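Local coordinates for protein putative phosphomannomutase (Thermus thermophilus, PDB 1TUO) that probably acts as a magnesium-dependent sugar-phosphate mutase of the phosphohexose mutase family, shifting a phosphoryl group between positions of a phosphosugar, at residues K227-T232 with G256-G261; T294-R299 with Y442-S447; E424-L429 with R452-E457. All coordinates share one frame; numbering follows the deposited sequence.

Interaction 1: K227-T232 with G256-G261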
loop_
_atom_site.group_PDB
_atom_site.type_symbol
_atom_site.label_atom_id
_atom_site.label_comp_id
_atom_site.label_asym_id
_atom_site.label_seq_id
_atom_site.Cartn_x
_atom_site.Cartn_y
_atom_site.Cartn_z
ATOM N N LYS A 227 9.599 -4.129 13.850
ATOM C CA LYS A 227 11.040 -4.347 13.689
ATOM C C LYS A 227 11.784 -3.234 12.960
ATOM O O LYS A 227 12.996 -3.077 13.126
ATOM C CB LYS A 227 11.325 -5.687 13.001
ATOM C CG LYS A 227 10.809 -5.817 11.582
ATOM C CD LYS A 227 11.477 -6.996 10.867
ATOM C CE LYS A 227 12.972 -6.743 10.670
ATOM N NZ LYS A 227 13.686 -7.873 10.001
ATOM N N ASN A 228 11.065 -2.448 12.169
ATOM C CA ASN A 228 11.692 -1.356 11.433
ATOM C C ASN A 228 11.313 0.016 11.982
ATOM O O ASN A 228 11.733 1.043 11.447
ATOM C CB ASN A 228 11.300 -1.436 9.954
ATOM C CG ASN A 228 11.680 -2.760 9.328
ATOM O OD1 ASN A 228 12.855 -3.135 9.313
ATOM N ND2 ASN A 228 10.690 -3.479 8.807
ATOM N N LEU A 229 10.543 0.029 13.067
ATOM C CA LEU A 229 10.074 1.275 13.657
ATOM C C LEU A 229 10.637 1.622 15.038
ATOM O O LEU A 229 10.066 2.451 15.747
ATOM C CB LEU A 229 8.543 1.243 13.732
ATOM C CG LEU A 229 7.821 1.212 12.384
ATOM C CD1 LEU A 229 6.337 0.993 12.599
ATOM C CD2 LEU A 229 8.079 2.513 11.639
ATOM N N GLY A 230 11.756 1.008 15.409
ATOM C CA GLY A 230 12.354 1.283 16.708
ATOM C C GLY A 230 12.451 2.756 17.072
ATOM O O GLY A 230 12.012 3.171 18.149
ATOM N N VAL A 231 13.026 3.554 16.178
ATOM C CA VAL A 231 13.187 4.984 16.429
ATOM C C VAL A 231 11.863 5.698 16.680
ATOM O O VAL A 231 11.773 6.564 17.550
ATOM C CB VAL A 231 13.909 5.680 15.254
ATOM C CG1 VAL A 231 14.023 7.169 15.522
ATOM C CG2 VAL A 231 15.295 5.075 15.070
ATOM N N THR A 232 10.838 5.325 15.924
ATOM C CA THR A 232 9.522 5.937 16.061
ATOM C C THR A 232 8.801 5.469 17.320
ATOM O O THR A 232 8.110 6.250 17.971
ATOM C CB THR A 232 8.667 5.638 14.817
ATOM O OG1 THR A 232 9.348 6.149 13.665
ATOM C CG2 THR A 232 7.294 6.296 14.919
ATOM N N GLY A 256 1.875 2.448 8.493
ATOM C CA GLY A 256 1.864 1.755 9.765
ATOM C C GLY A 256 1.644 2.860 10.784
ATOM O O GLY A 256 1.999 4.014 10.527
ATOM N N VAL A 257 1.064 2.533 11.931
ATOM C CA VAL A 257 0.791 3.548 12.941
ATOM C C VAL A 257 1.412 3.245 14.305
ATOM O O VAL A 257 1.427 2.096 14.749
ATOM C CB VAL A 257 -0.738 3.721 13.125
ATOM C CG1 VAL A 257 -1.035 4.647 14.294
ATOM C CG2 VAL A 257 -1.354 4.282 11.845
ATOM N N VAL A 258 1.922 4.280 14.962
ATOM C CA VAL A 258 2.496 4.129 16.300
ATOM C C VAL A 258 1.804 5.128 17.216
ATOM O O VAL A 258 1.751 6.328 16.927
ATOM C CB VAL A 258 4.015 4.382 16.320
ATOM C CG1 VAL A 258 4.541 4.263 17.754
ATOM C CG2 VAL A 258 4.718 3.365 15.427
ATOM N N LEU A 259 1.268 4.624 18.322
ATOM C CA LEU A 259 0.545 5.464 19.266
ATOM C C LEU A 259 1.374 5.804 20.494
ATOM O O LEU A 259 2.404 5.180 20.754
ATOM C CB LEU A 259 -0.743 4.755 19.697
ATOM C CG LEU A 259 -1.711 4.328 18.586
ATOM C CD1 LEU A 259 -2.893 3.594 19.203
ATOM C CD2 LEU A 259 -2.188 5.546 17.805
ATOM N N PRO A 260 0.938 6.818 21.257
ATOM C CA PRO A 260 1.643 7.235 22.469
ATOM C C PRO A 260 1.921 6.018 23.335
ATOM O O PRO A 260 1.069 5.138 23.468
ATOM C CB PRO A 260 0.660 8.201 23.112
ATOM C CG PRO A 260 0.062 8.873 21.921
ATOM C CD PRO A 260 -0.203 7.710 20.983
ATOM N N GLY A 261 3.112 5.970 23.918
ATOM C CA GLY A 261 3.479 4.837 24.742
ATOM C C GLY A 261 4.232 3.836 23.889
ATOM O O GLY A 261 4.647 2.774 24.358
#
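T232, in the first turn of helix 230-236, comes nearest to V258 of strand 255-259 with 7.3 Å between their CA atoms, a spacing that leaves nearly all of the meeting to side chains. L229, the N-cap residue just ahead of the helix, joins T232 in turning its CB toward the strand, and V258 turns its own toward them. The contact converges on one methyl. V258 CG2 lies 3.9 Å from T232 CG2 and 4.0 Å from L229 CD1, so the two residues of the helix start close on the same branch of the valine. The leucine and the valine run past each other in opposite directions, while the threonine meets V258 at a slant. The other branch, V258 CG1, comes 4.1 Å from the carbonyl O of T232.

The threonine divides its labour between two branches. CG2 stands anti to the backbone N (chi1, measured to OG1, is -59°) and faces the valine, whereas OG1 is hydrogen-bonded to D183, so its polar end is satisfied without disturbing the apolar patch. L229 also leans on A247 and F264, and T232 on A245, spreading the helix start over neighbouring strands. On the other face of the sheet V257 and L259 meet L366 of a helix from later in the chain, 366-377. Helix 230-236 laid on a mixed sheet is alpha/beta layering, here that of domain II of the phosphohexomutases, in which the turn preceding strand 255-259 carries the Asp-Gly-Asp-x-Asp-Arg sequence that binds magnesium in relatives.

Interaction 2: T294-R299 with Y442-S447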
loop_
_atom_site.group_PDB
_atom_site.type_symbol
_atom_site.label_atom_id
_atom_site.label_comp_id
_atom_site.label_asym_id
_atom_site.label_seq_id
_atom_site.Cartn_x
_atom_site.Cartn_y
_atom_site.Cartn_z
ATOM N N THR A 294 -8.420 -9.190 8.922
ATOM C CA THR A 294 -9.196 -9.490 10.124
ATOM C C THR A 294 -10.671 -9.750 9.857
ATOM O O THR A 294 -11.283 -9.079 9.024
ATOM C CB THR A 294 -9.123 -8.324 11.129
ATOM O OG1 THR A 294 -9.983 -8.596 12.242
ATOM C CG2 THR A 294 -9.573 -7.020 10.464
ATOM N N TRP A 295 -11.248 -10.709 10.574
ATOM C CA TRP A 295 -12.664 -10.985 10.396
ATOM C C TRP A 295 -13.511 -9.964 11.144
ATOM O O TRP A 295 -14.737 -10.053 11.142
ATOM C CB TRP A 295 -13.027 -12.402 10.852
ATOM C CG TRP A 295 -12.517 -12.789 12.198
ATOM C CD1 TRP A 295 -12.072 -11.959 13.188
ATOM C CD2 TRP A 295 -12.419 -14.118 12.712
ATOM N NE1 TRP A 295 -11.701 -12.696 14.292
ATOM C CE2 TRP A 295 -11.906 -14.025 14.025
ATOM C CE3 TRP A 295 -12.719 -15.385 12.190
ATOM C CZ2 TRP A 295 -11.684 -15.149 14.822
ATOM C CZ3 TRP A 295 -12.499 -16.501 12.983
ATOM C CH2 TRP A 295 -11.987 -16.375 14.284
ATOM N N LEU A 296 -12.866 -8.999 11.799
ATOM C CA LEU A 296 -13.626 -7.974 12.500
ATOM C C LEU A 296 -14.314 -7.112 11.445
ATOM O O LEU A 296 -15.355 -6.518 11.703
ATOM C CB LEU A 296 -12.722 -7.099 13.379
ATOM C CG LEU A 296 -12.693 -7.415 14.881
ATOM C CD1 LEU A 296 -11.910 -8.700 15.125
ATOM C CD2 LEU A 296 -12.051 -6.257 15.641
ATOM N N LEU A 297 -13.733 -7.036 10.250
ATOM C CA LEU A 297 -14.357 -6.230 9.204
ATOM C C LEU A 297 -15.672 -6.891 8.790
ATOM O O LEU A 297 -16.697 -6.215 8.636
ATOM C CB LEU A 297 -13.437 -6.086 7.987
ATOM C CG LEU A 297 -13.979 -5.197 6.861
ATOM C CD1 LEU A 297 -14.324 -3.814 7.405
ATOM C CD2 LEU A 297 -12.940 -5.092 5.759
ATOM N N ASP A 298 -15.646 -8.212 8.616
ATOM C CA ASP A 298 -16.850 -8.956 8.240
ATOM C C ASP A 298 -17.922 -8.744 9.306
ATOM O O ASP A 298 -19.084 -8.479 8.989
ATOM C CB ASP A 298 -16.564 -10.461 8.142
ATOM C CG ASP A 298 -15.395 -10.781 7.235
ATOM O OD1 ASP A 298 -15.587 -11.555 6.275
ATOM O OD2 ASP A 298 -14.286 -10.267 7.487
ATOM N N ARG A 299 -17.522 -8.863 10.570
ATOM C CA ARG A 299 -18.450 -8.689 11.688
ATOM C C ARG A 299 -19.002 -7.267 11.729
ATOM O O ARG A 299 -20.197 -7.066 11.958
ATOM C CB ARG A 299 -17.754 -9.026 13.020
ATOM C CG ARG A 299 -18.614 -8.807 14.278
ATOM C CD ARG A 299 -19.902 -9.629 14.261
ATOM N NE ARG A 299 -19.672 -11.058 14.473
ATOM C CZ ARG A 299 -19.416 -11.616 15.654
ATOM N NH1 ARG A 299 -19.352 -10.872 16.753
ATOM N NH2 ARG A 299 -19.228 -12.929 15.738
ATOM N N TYR A 442 -0.419 -16.805 9.048
ATOM C CA TYR A 442 -1.108 -15.620 9.551
ATOM C C TYR A 442 -2.064 -16.094 10.633
ATOM O O TYR A 442 -2.806 -17.052 10.426
ATOM C CB TYR A 442 -1.934 -14.945 8.447
ATOM C CG TYR A 442 -1.218 -14.726 7.133
ATOM C CD1 TYR A 442 -0.862 -15.803 6.323
ATOM C CD2 TYR A 442 -0.931 -13.437 6.679
ATOM C CE1 TYR A 442 -0.242 -15.607 5.095
ATOM C CE2 TYR A 442 -0.312 -13.231 5.451
ATOM C CZ TYR A 442 0.028 -14.322 4.665
ATOM O OH TYR A 442 0.630 -14.129 3.443
ATOM N N VAL A 443 -2.049 -15.434 11.786
ATOM C CA VAL A 443 -2.934 -15.834 12.865
ATOM C C VAL A 443 -3.656 -14.673 13.518
ATOM O O VAL A 443 -3.053 -13.644 13.835
ATOM C CB VAL A 443 -2.173 -16.601 13.991
ATOM C CG1 VAL A 443 -3.098 -16.854 15.172
ATOM C CG2 VAL A 443 -1.653 -17.935 13.459
ATOM N N GLU A 444 -4.965 -14.844 13.686
ATOM C CA GLU A 444 -5.784 -13.868 14.378
ATOM C C GLU A 444 -6.504 -14.625 15.484
ATOM O O GLU A 444 -7.052 -15.710 15.257
ATOM C CB GLU A 444 -6.824 -13.220 13.457
ATOM C CG GLU A 444 -7.760 -12.309 14.243
ATOM C CD GLU A 444 -8.636 -11.440 13.370
ATOM O OE1 GLU A 444 -9.145 -11.945 12.346
ATOM O OE2 GLU A 444 -8.826 -10.257 13.725
ATOM N N ALA A 445 -6.487 -14.059 16.687
ATOM C CA ALA A 445 -7.149 -14.666 17.834
ATOM C C ALA A 445 -7.560 -13.569 18.810
ATOM O O ALA A 445 -7.262 -12.393 18.591
ATOM C CB ALA A 445 -6.217 -15.671 18.513
ATOM N N GLN A 446 -8.228 -13.959 19.889
ATOM C CA GLN A 446 -8.711 -13.006 20.881
ATOM C C GLN A 446 -7.640 -12.335 21.739
ATOM O O GLN A 446 -7.859 -11.241 22.256
ATOM C CB GLN A 446 -9.735 -13.684 21.792
ATOM C CG GLN A 446 -10.905 -12.793 22.187
ATOM C CD GLN A 446 -11.857 -12.516 21.029
ATOM O OE1 GLN A 446 -12.853 -11.805 21.185
ATOM N NE2 GLN A 446 -11.556 -13.080 19.863
ATOM N N SER A 447 -6.484 -12.974 21.890
ATOM C CA SER A 447 -5.415 -12.401 22.705
ATOM C C SER A 447 -4.053 -12.645 22.077
ATOM O O SER A 447 -3.898 -13.548 21.252
ATOM C CB SER A 447 -5.428 -13.027 24.099
ATOM O OG SER A 447 -5.088 -14.401 24.022
#
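E444 in strand 440-445 reaches across to T294 and W295 at the start of helix 296-304. Along the strand, Y442 OH bonds to R431 NE, and V443 packs on L454 and L455 of helix 448-459. E444 then turns toward the other segment, its CG anti to the backbone N (chi1 174°) and its chain extended, which carries the carboxylate into a two-point grip. T294 OG1 donates to the syn lone pair of E444 OE2 over a short 2.5 Å, and accepts in turn from L296 N at 2.9 Å, a capping bond. OE2 is also hydrogen-bonded to H381. W295 N donates to E444 OE1 at 3.0 Å, though the position of OE1 is less certain; that oxygen lies over one face of the indole, ring and carboxylate planes 24° apart. With an alanine here, T294 OG1 and W295 N would probably lose their shared carboxylate acceptor, and H381 its partner. A445 turns away and packs on L450 and V451, Q446 OE1 bonds to T380 N, and S447 caps helix 448-459 at L450 N. The glutamate thus clamps a helix start of domain III to the C-terminal domain's sheet, an interdomain interface of the phosphohexomutase fold.

Interaction 3: E424-L429 with R452-E457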
loop_
_atom_site.group_PDB
_atom_site.type_symbol
_atom_site.label_atom_id
_atom_site.label_comp_id
_atom_site.label_asym_id
_atom_site.label_seq_id
_atom_site.Cartn_x
_atom_site.Cartn_y
_atom_site.Cartn_z
ATOM N N GLU A 424 -13.470 -21.110 16.584
ATOM C CA GLU A 424 -14.383 -20.180 17.217
ATOM C C GLU A 424 -13.468 -19.117 17.817
ATOM O O GLU A 424 -12.629 -19.421 18.667
ATOM C CB GLU A 424 -15.176 -20.879 18.324
ATOM C CG GLU A 424 -16.164 -19.981 19.053
ATOM C CD GLU A 424 -17.336 -19.559 18.182
ATOM O OE1 GLU A 424 -18.181 -18.776 18.663
ATOM O OE2 GLU A 424 -17.413 -20.012 17.019
ATOM N N GLU A 425 -13.603 -17.881 17.346
ATOM C CA GLU A 425 -12.794 -16.773 17.849
ATOM C C GLU A 425 -11.316 -16.793 17.431
ATOM O O GLU A 425 -10.520 -16.001 17.934
ATOM C CB GLU A 425 -12.893 -16.714 19.378
ATOM C CG GLU A 425 -14.315 -16.554 19.898
ATOM C CD GLU A 425 -14.391 -16.588 21.415
ATOM O OE1 GLU A 425 -13.687 -15.785 22.064
ATOM O OE2 GLU A 425 -15.154 -17.415 21.956
ATOM N N ALA A 426 -10.946 -17.687 16.517
ATOM C CA ALA A 426 -9.563 -17.758 16.048
ATOM C C ALA A 426 -9.455 -18.318 14.627
ATOM O O ALA A 426 -10.268 -19.141 14.208
ATOM C CB ALA A 426 -8.725 -18.597 17.004
ATOM N N TRP A 427 -8.446 -17.856 13.894
ATOM C CA TRP A 427 -8.210 -18.305 12.530
ATOM C C TRP A 427 -6.713 -18.444 12.273
ATOM O O TRP A 427 -5.911 -17.618 12.716
ATOM C CB TRP A 427 -8.850 -17.322 11.522
ATOM C CG TRP A 427 -7.906 -16.739 10.478
ATOM C CD1 TRP A 427 -7.029 -17.425 9.680
ATOM C CD2 TRP A 427 -7.752 -15.355 10.133
ATOM N NE1 TRP A 427 -6.337 -16.559 8.873
ATOM C CE2 TRP A 427 -6.761 -15.281 9.126
ATOM C CE3 TRP A 427 -8.354 -14.169 10.574
ATOM C CZ2 TRP A 427 -6.358 -14.071 8.557
ATOM C CZ3 TRP A 427 -7.951 -12.964 10.007
ATOM C CH2 TRP A 427 -6.962 -12.927 9.009
ATOM N N VAL A 428 -6.347 -19.499 11.553
ATOM C CA VAL A 428 -4.957 -19.759 11.208
ATOM C C VAL A 428 -4.867 -19.998 9.708
ATOM O O VAL A 428 -5.486 -20.923 9.181
ATOM C CB VAL A 428 -4.419 -21.000 11.938
ATOM C CG1 VAL A 428 -2.963 -21.220 11.573
ATOM C CG2 VAL A 428 -4.577 -20.824 13.442
ATOM N N LEU A 429 -4.087 -19.163 9.029
ATOM C CA LEU A 429 -3.930 -19.260 7.585
ATOM C C LEU A 429 -2.521 -19.638 7.155
ATOM O O LEU A 429 -1.548 -19.003 7.564
ATOM C CB LEU A 429 -4.305 -17.922 6.936
ATOM C CG LEU A 429 -4.035 -17.745 5.436
ATOM C CD1 LEU A 429 -4.953 -18.662 4.637
ATOM C CD2 LEU A 429 -4.265 -16.291 5.042
ATOM N N ARG A 452 0.210 -16.324 19.941
ATOM C CA ARG A 452 1.530 -16.944 20.051
ATOM C C ARG A 452 1.453 -18.461 20.217
ATOM O O ARG A 452 2.240 -19.194 19.610
ATOM C CB ARG A 452 2.323 -16.332 21.216
ATOM C CG ARG A 452 3.700 -16.970 21.444
ATOM C CD ARG A 452 4.595 -16.884 20.205
ATOM N NE ARG A 452 5.908 -17.503 20.413
ATOM C CZ ARG A 452 6.870 -16.996 21.182
ATOM N NH1 ARG A 452 6.685 -15.850 21.824
ATOM N NH2 ARG A 452 8.020 -17.647 21.320
ATOM N N ALA A 453 0.510 -18.936 21.029
ATOM C CA ALA A 453 0.353 -20.374 21.242
ATOM C C ALA A 453 -0.016 -21.049 19.917
ATOM O O ALA A 453 0.569 -22.063 19.533
ATOM C CB ALA A 453 -0.732 -20.640 22.288
ATOM N N LEU A 454 -0.983 -20.471 19.209
ATOM C CA LEU A 454 -1.403 -21.027 17.927
ATOM C C LEU A 454 -0.244 -21.149 16.952
ATOM O O LEU A 454 -0.088 -22.174 16.289
ATOM C CB LEU A 454 -2.499 -20.161 17.304
ATOM C CG LEU A 454 -3.871 -20.310 17.956
ATOM C CD1 LEU A 454 -4.823 -19.251 17.418
ATOM C CD2 LEU A 454 -4.404 -21.709 17.683
ATOM N N LEU A 455 0.565 -20.100 16.858
ATOM C CA LEU A 455 1.707 -20.114 15.958
ATOM C C LEU A 455 2.698 -21.197 16.362
ATOM O O LEU A 455 3.285 -21.857 15.509
ATOM C CB LEU A 455 2.396 -18.748 15.945
ATOM C CG LEU A 455 1.696 -17.646 15.140
ATOM C CD1 LEU A 455 2.353 -16.302 15.394
ATOM C CD2 LEU A 455 1.756 -17.993 13.661
ATOM N N GLU A 456 2.879 -21.385 17.666
ATOM C CA GLU A 456 3.804 -22.405 18.154
ATOM C C GLU A 456 3.349 -23.818 17.799
ATOM O O GLU A 456 4.169 -24.673 17.464
ATOM C CB GLU A 456 3.970 -22.291 19.674
ATOM C CG GLU A 456 4.804 -21.103 20.140
ATOM C CD GLU A 456 6.244 -21.174 19.661
ATOM O OE1 GLU A 456 6.785 -22.297 19.563
ATOM O OE2 GLU A 456 6.840 -20.106 19.397
ATOM N N GLU A 457 2.047 -24.072 17.883
ATOM C CA GLU A 457 1.520 -25.395 17.568
ATOM C C GLU A 457 1.378 -25.570 16.055
ATOM O O GLU A 457 1.613 -26.653 15.521
ATOM C CB GLU A 457 0.158 -25.606 18.236
ATOM C CG GLU A 457 0.140 -25.429 19.753
ATOM C CD GLU A 457 0.956 -26.475 20.497
ATOM O OE1 GLU A 457 0.836 -26.536 21.738
ATOM O OE2 GLU A 457 1.714 -27.229 19.850
#
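A426 and V428, alternate residues of strand 426-431, present their side chains to L454 of helix 448-459, and this small apolar meeting is the closely packed part of the contact. V428 and L454 have the nearest backbones, with 7.7 Å between their CA atoms. The leucine does most of the touching: its CD1 lies 4.0 Å from A426 CB and 4.3 Å from V428 CG2, while its second methyl, CD2, comes to 4.3 Å from the same V428 CG2. Both methyls therefore face one branch of the valine, and CD1 also meets the alanine. The torsions deliver them there: CG lies beside the backbone N (chi1 -75°), and CD1 continues the chain in extended fashion. L408 adds to the patch by touching both A426 and L454.

A different chemistry holds on the solvent side of the helix. There R452, exposed, and E456, partly so, one turn apart, form a salt bridge along the helix surface, with R452 NE giving E456 OE2 a fairly straight bond of 2.9 Å at 164°. The carboxylate oxygen sits at the edge of the guanidinium, in its plane, and is met on its anti side; R452 NH2 adds a weak second bond at 3.3 Å. This pair takes no part in the packing against the strand. E457 forms a salt bridge with K460. E424 and E425, just ahead of the strand, are exposed too.

On the opposite face of the strand, W427 points away from the helix and makes a cation-pi contact with K420. Such a sheet, antiparallel and faced by an amphipathic helix whose leucines meet alternate strand residues, is the core of the TBP-like C-terminal domain of the phosphohexomutases.

Interactions 2 and 3 share one sheet, their centres 11 Å apart. Strands 440-445 and 426-431 are antiparallel neighbours in it, with probable hydrogen bonds from L429 N to Y442 O (2.8 Å) and from W427 N to E444 O (2.9 Å). The sheet separates two kinds of contact: the helix of interaction 3 packs on one face, and domain III docks on the other through interaction 2, where the W295 side chain also touches W427. Interaction 1 stands apart in domain II, its centre 22 and 25 Å from those of interactions 2 and 3 and its nearest atoms about 14 Å from either. Of the three, it lies on the strand following the probable magnesium-binding turn.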